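Local coordinates for tropomodulin TMD-1 (Caenorhabditis elegans, PDB 1PGV), which probably caps the pointed ends of actin filaments, blocking their elongation and depolymerisation, and is represented here by its C-terminal domain, at residues D39-E45 with N68-K74; S97-L103 with T125-F131; N104-L110 with K132-R137. All coordinates share one frame; numbering follows the deposited sequence. Where two conformers were deposited one is given.

Contact 1 of 3, residues D39-E45 with N68-K74; sequences DDTDLKE and NSKHIEK
At one border of the leucine-rich repeat sheet, the loops leading into parallel strands 45-47 and 74-76 run against each other, with the His71 ring of the second loop packed on Thr41 of the first. Thr41 CA lies over one face of the imidazole in a CH-pi contact, 3.6 Å from the ring centroid, while Lys70 CG covers the opposite face. His71 CG stands beside its backbone N (chi1 -58°), which carries the ring across to the first loop. There CD2 comes within 3.2 Å of Asp39 OD1, the atom that accepts Lys70 N at 2.8 Å, on its syn side but well out of the carboxylate plane. The other oxygen, Asp39 OD2, makes a long salt bridge to Lys70 NZ. Replacing His71 by alanine would probably open a gap beneath Thr41 CA and leave Lys70 CG without its ring face. Ser69 OG accepts from His71 N and Ile72 N, an ST turn and motif, and gives its proton to a water that bonds Asp40 O and Leu43 O. Farther on, Lys44 O receives both Glu73 N (2.7 Å) and Lys74 N (2.9 Å), setting up the parallel bridge of Glu45 with Lys74. Asp39 closes helix 29-37 in a Schellman motif, Leu43 and Ser69 touch Leu36 of that helix, and the Glu73 backbone hydrogen-bonds with Arg101 and with Val102, where strand 102-104 begins.

Contact 2 of 3, residues S97-L103 with T125-F131; sequences SPSLRVL and TQSIVEF
Leu103 and Phe131 lie side by side and point the same way from neighbouring parallel strands, Leu103 CD2 approaching Phe131 CE2 to 3.9 Å. Leu100 and Ile128 repeat this alignment three residues earlier, ahead of the strands, with Leu100 CD2 4.1 Å from Ile128 CD1; the isoleucine methyl also reaches Leu103 CB. On the other sheet face Val102 and Glu130 run alongside each other, Val102 CG1 resting against the extended glutamate chain, whose OE1 is held by a salt bridge to Arg161. Arg101 instead crosses Val129: bends at chi2 (-95°) and chi3 fold it back until Val129 CG1 sits over one face of the guanidinium, offset toward its rim. In the plane of that group, NH1 bonds a water that also donates to Ser127 O. Ser127 OG, set between its backbone N and carbonyl carbon (chi1 65°), donates to Leu100 O at 2.7 Å in the carbonyl plane, on a lone pair. Thr125 OG1 donates to Ser97 O at 2.8 Å. Arg101 O then takes two amides, Val129 N and Glu130 N, before Leu103 N bonds Glu130 O to begin regular strand pairing. The contact joins the two strands of the beta-alpha-beta unit 102-104, 112-121, 130-132: Leu103 and Ile128 touch Ile94 of helix 90-96, Phe131 packs on Leu118 and Leu119 of helix 112-121, and Val102 lies beside Lys74 in strand 74-76.

Contact 3 of 3, residues N104-L110 with K132-R137; sequences NVESNFL and KADNQR
Lys132 and Asn104 form the last parallel bridge between their strands, from which the two segments continue as neighbouring turns of the leucine-rich repeat fold. Lys132 O accepts Val105 N at 2.9 Å, almost straight at 171°. Within 104-110, Asn104 OD1 accepts Glu106 N, an Asx turn that bends this segment away from the strand. The Lys132 side chain, modelled in two conformers, crosses that of Glu106 at a slant, and its exact fit there is doubtful. Ala133 comes next, its CB 3.6 Å from Val105 CG2; both are buried, and Ala133 also touches Leu115 of helix 112-121. Asp134 contributes its carbonyl, Asp134 O taking Ser107 N at 3.0 Å, while its side chain turns back so that OD1 receives Asn135 N. Asn135 O then lies 3.2 Å from Ser107 CA in a CA-H...O contact.

Gln136 is the main polar link. It aligns with Asn108, which falls at the asparagine of the LxxLxLxxNxL repeat consensus, and its chain, bent at chi2 (-56°), tucks the amide inside the turn of residues 105-110. NE2 donates to Val105 O at 2.8 Å, with that oxygen close to the amide plane, and to its own segment's Ala133 O; OE1 accepts Leu110 N at 3.0 Å and, weakly, Asn108 N. Both ends of this buried amide are thereby satisfied, which should fix its rotation. The Asn108 amide makes comparable backbone bonds to Leu77, Thr80 and Ile82 of the preceding turn. Last comes Arg137, whose N bonds Asn108 O. Its side chain runs alongside Phe109 with the guanidinium and ring planes nearly perpendicular, 88° apart, and the ring presents its edge: Phe109 CE1 stands over the centre of the guanidinium face, 3.4 Å from Arg137 CZ.

Contacts 2 and 3 join the same two chain passes, first along the strands and then beyond them; Leu103 O and Lys132 N, 3.0 Å apart and probably hydrogen-bonded, bridge the two contacts. Contact 1 couples an earlier pair at the sheet border and reaches contact 2 through residues 72-73 and 99-101, whereas contacts 1 and 3 do not touch and lie on opposite sides of the chain's centre. Contact 2 is the most central, mixing aliphatic packing with strand pairing. Contact 1, nearer the surface, adds charged side chains, water and a histidine face to its backbone bonds. Contact 3 lies between them in depth and satisfies turn backbone with buried amides.

Contact 1 of 3, residues D39-E45 with N68-K74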
loop_
_atom_site.group_PDB
_atom_site.type_symbol
_atom_site.label_atom_id
_atom_site.label_comp_id
_atom_site.label_asym_id
_atom_site.label_seq_id
_atom_site.Cartn_x
_atom_site.Cartn_y
_atom_site.Cartn_z
ATOM N N ASP A 39 15.574 12.786 0.703
ATOM C CA ASP A 39 14.740 12.759 1.898
ATOM C C ASP A 39 14.129 14.129 2.208
ATOM O O ASP A 39 14.183 14.614 3.340
ATOM C CB ASP A 39 15.566 12.250 3.085
ATOM C CG ASP A 39 14.727 12.005 4.319
ATOM O OD1 ASP A 39 13.541 11.647 4.173
ATOM O OD2 ASP A 39 15.260 12.156 5.437
ATOM N N ASP A 40 13.541 14.736 1.182
ATOM C CA ASP A 40 12.900 16.044 1.296
ATOM C C ASP A 40 11.879 16.034 2.429
ATOM O O ASP A 40 10.950 15.223 2.434
ATOM C CB ASP A 40 12.217 16.388 -0.027
ATOM C CG ASP A 40 11.676 17.797 -0.055
ATOM O OD1 ASP A 40 10.693 18.076 0.661
ATOM O OD2 ASP A 40 12.240 18.625 -0.797
ATOM N N THR A 41 12.043 16.948 3.382
ATOM C CA THR A 41 11.152 17.023 4.535
ATOM C C THR A 41 9.737 17.516 4.232
ATOM O O THR A 41 8.823 17.303 5.029
ATOM C CB THR A 41 11.749 17.937 5.630
ATOM O OG1 THR A 41 10.873 17.965 6.763
ATOM C CG2 THR A 41 11.935 19.351 5.099
ATOM N N ASP A 42 9.551 18.158 3.081
ATOM C CA ASP A 42 8.244 18.701 2.718
ATOM C C ASP A 42 7.421 17.862 1.745
ATOM O O ASP A 42 6.205 18.043 1.642
ATOM C CB ASP A 42 8.422 20.112 2.155
ATOM C CG ASP A 42 9.255 20.994 3.064
ATOM O OD1 ASP A 42 10.290 21.518 2.606
ATOM O OD2 ASP A 42 8.874 21.160 4.243
ATOM N N LEU A 43 8.068 16.955 1.021
ATOM C CA LEU A 43 7.346 16.109 0.077
ATOM C C LEU A 43 6.650 14.988 0.846
ATOM O O LEU A 43 7.267 13.974 1.172
ATOM C CB LEU A 43 8.312 15.525 -0.957
ATOM C CG LEU A 43 7.701 14.634 -2.045
ATOM C CD1 LEU A 43 6.529 15.338 -2.711
ATOM C CD2 LEU A 43 8.771 14.289 -3.068
ATOM N N LYS A 44 5.364 15.187 1.133
ATOM C CA LYS A 44 4.571 14.219 1.886
ATOM C C LYS A 44 3.640 13.386 1.015
ATOM O O LYS A 44 3.224 12.293 1.408
ATOM C CB LYS A 44 3.730 14.937 2.942
ATOM C CG LYS A 44 4.526 15.830 3.877
ATOM C CD LYS A 44 5.545 15.044 4.675
ATOM C CE LYS A 44 6.300 15.955 5.635
ATOM N NZ LYS A 44 5.380 16.669 6.561
ATOM N N GLU A 45 3.291 13.911 -0.153
ATOM C CA GLU A 45 2.402 13.196 -1.055
ATOM C C GLU A 45 2.925 13.139 -2.480
ATOM O O GLU A 45 3.304 14.155 -3.064
ATOM C CB GLU A 45 1.001 13.823 -1.045
ATOM C CG GLU A 45 0.107 13.324 -2.181
ATOM C CD GLU A 45 -1.370 13.595 -1.957
ATOM O OE1 GLU A 45 -1.714 14.704 -1.494
ATOM O OE2 GLU A 45 -2.191 12.700 -2.262
ATOM N N ASN A 68 14.032 6.115 0.510
ATOM C CA ASN A 68 14.969 6.987 1.211
ATOM C C ASN A 68 14.292 8.104 1.999
ATOM O O ASN A 68 14.940 8.805 2.780
ATOM C CB ASN A 68 15.950 7.588 0.208
ATOM C CG ASN A 68 16.723 6.527 -0.542
ATOM O OD1 ASN A 68 17.452 5.739 0.058
ATOM N ND2 ASN A 68 16.561 6.492 -1.860
ATOM N N SER A 69 12.987 8.262 1.802
ATOM C CA SER A 69 12.240 9.305 2.497
ATOM C C SER A 69 11.577 8.844 3.789
ATOM O O SER A 69 10.865 7.841 3.809
ATOM C CB SER A 69 11.168 9.886 1.577
ATOM O OG SER A 69 10.262 10.690 2.317
ATOM N N LYS A 70 11.807 9.584 4.868
ATOM C CA LYS A 70 11.191 9.252 6.141
ATOM C C LYS A 70 10.048 10.229 6.374
ATOM O O LYS A 70 9.535 10.354 7.482
ATOM C CB LYS A 70 12.210 9.344 7.281
ATOM C CG LYS A 70 12.926 10.678 7.397
ATOM C CD LYS A 70 13.904 10.657 8.566
ATOM C CE LYS A 70 14.758 11.913 8.607
ATOM N NZ LYS A 70 13.935 13.149 8.733
ATOM N N HIS A 71 9.638 10.903 5.304
ATOM C CA HIS A 71 8.571 11.890 5.382
ATOM C C HIS A 71 7.343 11.577 4.533
ATOM O O HIS A 71 6.232 11.976 4.877
ATOM C CB HIS A 71 9.132 13.260 4.991
ATOM C CG HIS A 71 10.286 13.697 5.840
ATOM N ND1 HIS A 71 10.131 14.150 7.132
ATOM C CD2 HIS A 71 11.617 13.721 5.590
ATOM C CE1 HIS A 71 11.316 14.433 7.643
ATOM N NE2 HIS A 71 12.234 14.183 6.728
ATOM N N ILE A 72 7.527 10.864 3.426
ATOM C CA ILE A 72 6.396 10.553 2.560
ATOM C C ILE A 72 5.244 9.922 3.342
ATOM O O ILE A 72 5.439 8.979 4.109
ATOM C CB ILE A 72 6.819 9.630 1.392
ATOM C CG1 ILE A 72 5.617 9.366 0.483
ATOM C CG2 ILE A 72 7.418 8.341 1.935
ATOM C CD1 ILE A 72 5.965 8.615 -0.800
ATOM N N GLU A 73 4.044 10.461 3.143
ATOM C CA GLU A 73 2.848 9.996 3.831
ATOM C C GLU A 73 1.834 9.344 2.909
ATOM O O GLU A 73 1.060 8.484 3.335
ATOM C CB GLU A 73 2.178 11.168 4.558
ATOM C CG GLU A 73 2.946 11.649 5.775
ATOM C CD GLU A 73 2.352 12.906 6.384
ATOM O OE1 GLU A 73 1.146 13.161 6.182
ATOM O OE2 GLU A 73 3.096 13.628 7.075
ATOM N N LYS A 74 1.819 9.763 1.650
ATOM C CA LYS A 74 0.883 9.207 0.684
ATOM C C LYS A 74 1.573 8.934 -0.642
ATOM O O LYS A 74 2.262 9.794 -1.188
ATOM C CB LYS A 74 -0.290 10.163 0.462
ATOM C CG LYS A 74 -1.090 10.471 1.715
ATOM C CD LYS A 74 -2.261 11.395 1.404
ATOM C CE LYS A 74 -3.068 11.710 2.655
ATOM N NZ LYS A 74 -4.253 12.560 2.343
HETATM O O HOH W 1 9.910 13.127 1.225
HETATM O O HOH W 2 -4.485 13.731 -0.139
#

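Contact 2 of 3, residues S97-L103 with T125-F131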
loop_
_atom_site.group_PDB
_atom_site.type_symbol
_atom_site.label_atom_id
_atom_site.label_comp_id
_atom_site.label_asym_id
_atom_site.label_seq_id
_atom_site.Cartn_x
_atom_site.Cartn_y
_atom_site.Cartn_z
ATOM N N SER A 97 9.581 2.103 5.395
ATOM C CA SER A 97 8.957 3.373 5.778
ATOM C C SER A 97 8.237 3.477 7.118
ATOM O O SER A 97 7.395 2.649 7.454
ATOM C CB SER A 97 7.990 3.823 4.681
ATOM O OG SER A 97 7.391 5.072 5.021
ATOM N N PRO A 98 8.573 4.513 7.908
ATOM C CA PRO A 98 7.924 4.708 9.206
ATOM C C PRO A 98 6.799 5.746 9.072
ATOM O O PRO A 98 5.980 5.917 9.978
ATOM C CB PRO A 98 9.067 5.215 10.075
ATOM C CG PRO A 98 9.795 6.098 9.135
ATOM C CD PRO A 98 9.843 5.260 7.852
ATOM N N SER A 99 6.748 6.406 7.917
ATOM C CA SER A 99 5.767 7.461 7.679
ATOM C C SER A 99 4.655 7.205 6.666
ATOM O O SER A 99 3.627 7.883 6.694
ATOM C CB SER A 99 6.505 8.745 7.277
ATOM O OG SER A 99 7.261 8.557 6.083
ATOM N N LEU A 100 4.843 6.242 5.765
ATOM C CA LEU A 100 3.821 5.981 4.753
ATOM C C LEU A 100 2.485 5.588 5.371
ATOM O O LEU A 100 2.375 4.563 6.049
ATOM C CB LEU A 100 4.299 4.887 3.782
ATOM C CG LEU A 100 3.455 4.675 2.526
ATOM C CD1 LEU A 100 3.360 5.977 1.728
ATOM C CD2 LEU A 100 4.101 3.580 1.669
ATOM N N ARG A 101 1.467 6.404 5.114
ATOM C CA ARG A 101 0.133 6.191 5.658
ATOM C C ARG A 101 -0.879 5.656 4.660
ATOM O O ARG A 101 -1.789 4.915 5.023
ATOM C CB ARG A 101 -0.400 7.513 6.221
ATOM C CG ARG A 101 0.482 8.124 7.285
ATOM C CD ARG A 101 0.009 7.717 8.657
ATOM N NE ARG A 101 -1.373 8.142 8.864
ATOM C CZ ARG A 101 -2.077 7.891 9.961
ATOM N NH1 ARG A 101 -1.528 7.215 10.962
ATOM N NH2 ARG A 101 -3.333 8.308 10.052
ATOM N N VAL A 102 -0.734 6.054 3.404
ATOM C CA VAL A 102 -1.662 5.631 2.371
ATOM C C VAL A 102 -0.900 5.131 1.150
ATOM O O VAL A 102 0.007 5.795 0.661
ATOM C CB VAL A 102 -2.580 6.806 1.949
ATOM C CG1 VAL A 102 -3.487 6.393 0.801
ATOM C CG2 VAL A 102 -3.415 7.257 3.144
ATOM N N LEU A 103 -1.258 3.936 0.690
ATOM C CA LEU A 103 -0.627 3.351 -0.486
ATOM C C LEU A 103 -1.752 2.920 -1.404
ATOM O O LEU A 103 -2.610 2.130 -1.011
ATOM C CB LEU A 103 0.229 2.141 -0.103
ATOM C CG LEU A 103 0.921 1.457 -1.289
ATOM C CD1 LEU A 103 1.848 2.446 -1.976
ATOM C CD2 LEU A 103 1.698 0.233 -0.796
ATOM N N THR A 125 6.511 -2.196 9.960
ATOM C CA THR A 125 6.450 -0.901 10.645
ATOM C C THR A 125 5.023 -0.488 10.985
ATOM O O THR A 125 4.800 0.362 11.863
ATOM C CB THR A 125 7.056 0.223 9.786
ATOM O OG1 THR A 125 6.227 0.447 8.641
ATOM C CG2 THR A 125 8.453 -0.140 9.339
ATOM N N GLN A 126 4.060 -1.082 10.287
ATOM C CA GLN A 126 2.652 -0.771 10.485
ATOM C C GLN A 126 2.341 0.732 10.443
ATOM O O GLN A 126 1.519 1.242 11.213
ATOM C CB GLN A 126 2.154 -1.401 11.793
ATOM C CG GLN A 126 2.110 -2.934 11.707
ATOM C CD GLN A 126 1.532 -3.595 12.940
ATOM O OE1 GLN A 126 0.514 -3.159 13.476
ATOM N NE2 GLN A 126 2.174 -4.675 13.387
ATOM N N SER A 127 2.996 1.432 9.526
ATOM C CA SER A 127 2.769 2.866 9.359
ATOM C C SER A 127 1.521 3.088 8.508
ATOM O O SER A 127 0.774 4.045 8.711
ATOM C CB SER A 127 3.976 3.515 8.680
ATOM O OG SER A 127 4.136 3.037 7.351
ATOM N N ILE A 128 1.279 2.187 7.558
ATOM C CA ILE A 128 0.134 2.312 6.664
ATOM C C ILE A 128 -1.235 2.111 7.310
ATOM O O ILE A 128 -1.446 1.147 8.052
ATOM C CB ILE A 128 0.263 1.322 5.468
ATOM C CG1 ILE A 128 1.510 1.669 4.648
ATOM C CG2 ILE A 128 -0.990 1.369 4.611
ATOM C CD1 ILE A 128 1.803 0.695 3.498
ATOM N N VAL A 129 -2.168 3.024 7.020
ATOM C CA VAL A 129 -3.530 2.930 7.546
ATOM C C VAL A 129 -4.539 2.701 6.428
ATOM O O VAL A 129 -5.666 2.271 6.674
ATOM C CB VAL A 129 -3.937 4.199 8.339
ATOM C CG1 VAL A 129 -2.952 4.430 9.468
ATOM C CG2 VAL A 129 -4.008 5.401 7.413
ATOM N N GLU A 130 -4.135 2.994 5.196
ATOM C CA GLU A 130 -5.004 2.784 4.049
ATOM C C GLU A 130 -4.218 2.113 2.926
ATOM O O GLU A 130 -3.238 2.663 2.432
ATOM C CB GLU A 130 -5.577 4.110 3.551
ATOM C CG GLU A 130 -6.492 3.961 2.346
ATOM C CD GLU A 130 -7.153 5.269 1.964
ATOM O OE1 GLU A 130 -7.884 5.830 2.807
ATOM O OE2 GLU A 130 -6.943 5.738 0.825
ATOM N N PHE A 131 -4.665 0.924 2.533
ATOM C CA PHE A 131 -4.022 0.154 1.467
ATOM C C PHE A 131 -5.108 -0.182 0.448
ATOM O O PHE A 131 -6.000 -0.968 0.735
ATOM C CB PHE A 131 -3.410 -1.129 2.057
ATOM C CG PHE A 131 -2.732 -2.009 1.042
ATOM C CD1 PHE A 131 -3.469 -2.895 0.267
ATOM C CD2 PHE A 131 -1.354 -1.938 0.854
ATOM C CE1 PHE A 131 -2.842 -3.703 -0.688
ATOM C CE2 PHE A 131 -0.718 -2.741 -0.097
ATOM C CZ PHE A 131 -1.469 -3.625 -0.870
HETATM O O HOH W 3 1.044 5.794 10.796
#

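Contact 3 of 3, residues N104-L110 with K132-R137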
loop_
_atom_site.group_PDB
_atom_site.type_symbol
_atom_site.label_atom_id
_atom_site.label_comp_id
_atom_site.label_asym_id
_atom_site.label_seq_id
_atom_site.Cartn_x
_atom_site.Cartn_y
_atom_site.Cartn_z
ATOM N N ASN A 104 -1.757 3.450 -2.622
ATOM C CA ASN A 104 -2.799 3.126 -3.588
ATOM C C ASN A 104 -2.213 2.548 -4.875
ATOM O O ASN A 104 -1.503 3.238 -5.605
ATOM C CB ASN A 104 -3.604 4.387 -3.913
ATOM C CG ASN A 104 -4.753 4.122 -4.861
ATOM O OD1 ASN A 104 -4.958 2.991 -5.318
ATOM N ND2 ASN A 104 -5.520 5.166 -5.161
ATOM N N VAL A 105 -2.509 1.279 -5.142
ATOM C CA VAL A 105 -2.025 0.611 -6.351
ATOM C C VAL A 105 -3.183 -0.056 -7.089
ATOM O O VAL A 105 -2.998 -1.064 -7.780
ATOM C CB VAL A 105 -0.969 -0.475 -6.020
ATOM C CG1 VAL A 105 0.248 0.155 -5.379
ATOM C CG2 VAL A 105 -1.573 -1.529 -5.103
ATOM N N GLU A 106 -4.378 0.512 -6.953
ATOM C CA GLU A 106 -5.555 -0.061 -7.596
ATOM C C GLU A 106 -5.559 0.091 -9.120
ATOM O O GLU A 106 -4.804 0.883 -9.683
ATOM C CB GLU A 106 -6.826 0.576 -7.022
ATOM C CG GLU A 106 -7.118 1.972 -7.556
ATOM C CD GLU A 106 -8.278 2.651 -6.838
ATOM O OE1 GLU A 106 -9.289 1.975 -6.558
ATOM O OE2 GLU A 106 -8.179 3.866 -6.567
ATOM N N SER A 107 -6.416 -0.694 -9.765
ATOM C CA SER A 107 -6.597 -0.675 -11.215
ATOM C C SER A 107 -5.345 -0.877 -12.058
ATOM O O SER A 107 -5.143 -0.187 -13.063
ATOM C CB SER A 107 -7.287 0.629 -11.623
ATOM O OG SER A 107 -8.584 0.695 -11.056
ATOM N N ASN A 108 -4.506 -1.825 -11.655
ATOM C CA ASN A 108 -3.291 -2.122 -12.405
ATOM C C ASN A 108 -3.291 -3.591 -12.823
ATOM O O ASN A 108 -4.360 -4.182 -12.995
ATOM C CB ASN A 108 -2.049 -1.790 -11.572
ATOM C CG ASN A 108 -1.810 -0.291 -11.470
ATOM O OD1 ASN A 108 -1.696 0.395 -12.487
ATOM N ND2 ASN A 108 -1.740 0.224 -10.245
ATOM N N PHE A 109 -2.104 -4.166 -12.988
ATOM C CA PHE A 109 -1.968 -5.562 -13.400
ATOM C C PHE A 109 -1.212 -6.390 -12.364
ATOM O O PHE A 109 -0.476 -7.320 -12.709
ATOM C CB PHE A 109 -1.240 -5.630 -14.747
ATOM C CG PHE A 109 -1.972 -4.939 -15.860
ATOM C CD1 PHE A 109 -3.026 -5.570 -16.514
ATOM C CD2 PHE A 109 -1.633 -3.641 -16.230
ATOM C CE1 PHE A 109 -3.739 -4.917 -17.521
ATOM C CE2 PHE A 109 -2.337 -2.978 -17.234
ATOM C CZ PHE A 109 -3.392 -3.616 -17.881
ATOM N N LEU A 110 -1.399 -6.056 -11.091
ATOM C CA LEU A 110 -0.723 -6.772 -10.017
ATOM C C LEU A 110 -1.402 -8.106 -9.727
ATOM O O LEU A 110 -2.624 -8.215 -9.778
ATOM C CB LEU A 110 -0.698 -5.910 -8.751
ATOM C CG LEU A 110 -0.063 -4.531 -8.932
ATOM C CD1 LEU A 110 0.029 -3.837 -7.577
ATOM C CD2 LEU A 110 1.328 -4.678 -9.545
ATOM N N LYS A 132 -5.049 0.430 -0.728
ATOM C CA LYS A 132 -6.063 0.180 -1.744
ATOM C C LYS A 132 -5.422 -0.523 -2.929
ATOM O O LYS A 132 -4.391 -0.088 -3.430
ATOM C CB LYS A 132 -6.697 1.496 -2.205
ATOM C CG LYS A 132 -8.119 1.333 -2.765
ATOM C CD LYS A 132 -8.211 0.286 -3.868
ATOM C CE LYS A 132 -9.638 0.107 -4.350
ATOM N NZ LYS A 132 -10.576 -0.295 -3.261
ATOM N N ALA A 133 -6.050 -1.601 -3.382
ATOM C CA ALA A 133 -5.509 -2.363 -4.499
ATOM C C ALA A 133 -6.581 -3.118 -5.273
ATOM O O ALA A 133 -6.280 -4.109 -5.943
ATOM C CB ALA A 133 -4.468 -3.339 -3.981
ATOM N N ASP A 134 -7.822 -2.649 -5.204
ATOM C CA ASP A 134 -8.904 -3.338 -5.896
ATOM C C ASP A 134 -8.894 -3.090 -7.399
ATOM O O ASP A 134 -8.181 -2.223 -7.899
ATOM C CB ASP A 134 -10.261 -2.914 -5.333
ATOM C CG ASP A 134 -11.261 -4.062 -5.283
ATOM O OD1 ASP A 134 -11.195 -4.970 -6.147
ATOM O OD2 ASP A 134 -12.124 -4.050 -4.381
ATOM N N ASN A 135 -9.694 -3.881 -8.105
ATOM C CA ASN A 135 -9.839 -3.772 -9.549
ATOM C C ASN A 135 -8.595 -4.049 -10.379
ATOM O O ASN A 135 -8.352 -3.362 -11.374
ATOM C CB ASN A 135 -10.391 -2.394 -9.916
ATOM C CG ASN A 135 -11.778 -2.163 -9.358
ATOM O OD1 ASN A 135 -12.696 -2.956 -9.591
ATOM N ND2 ASN A 135 -11.944 -1.074 -8.617
ATOM N N GLN A 136 -7.803 -5.038 -9.977
ATOM C CA GLN A 136 -6.623 -5.393 -10.760
ATOM C C GLN A 136 -7.194 -6.161 -11.947
ATOM O O GLN A 136 -8.360 -6.569 -11.913
ATOM C CB GLN A 136 -5.678 -6.306 -9.973
ATOM C CG GLN A 136 -5.068 -5.695 -8.708
ATOM C CD GLN A 136 -4.311 -4.405 -8.972
ATOM O OE1 GLN A 136 -3.541 -4.303 -9.928
ATOM N NE2 GLN A 136 -4.516 -3.416 -8.110
ATOM N N ARG A 137 -6.396 -6.353 -12.993
ATOM C CA ARG A 137 -6.868 -7.091 -14.161
ATOM C C ARG A 137 -7.278 -8.488 -13.706
ATOM O O ARG A 137 -8.327 -8.992 -14.098
ATOM C CB ARG A 137 -5.771 -7.164 -15.231
ATOM C CG ARG A 137 -6.143 -8.003 -16.453
ATOM C CD ARG A 137 -7.483 -7.587 -17.055
ATOM N NE ARG A 137 -7.452 -6.255 -17.656
ATOM C CZ ARG A 137 -6.762 -5.937 -18.749
ATOM N NH1 ARG A 137 -6.037 -6.856 -19.375
ATOM N NH2 ARG A 137 -6.801 -4.697 -19.221
HETATM O O HOH W 4 -6.507 -2.704 -14.226
#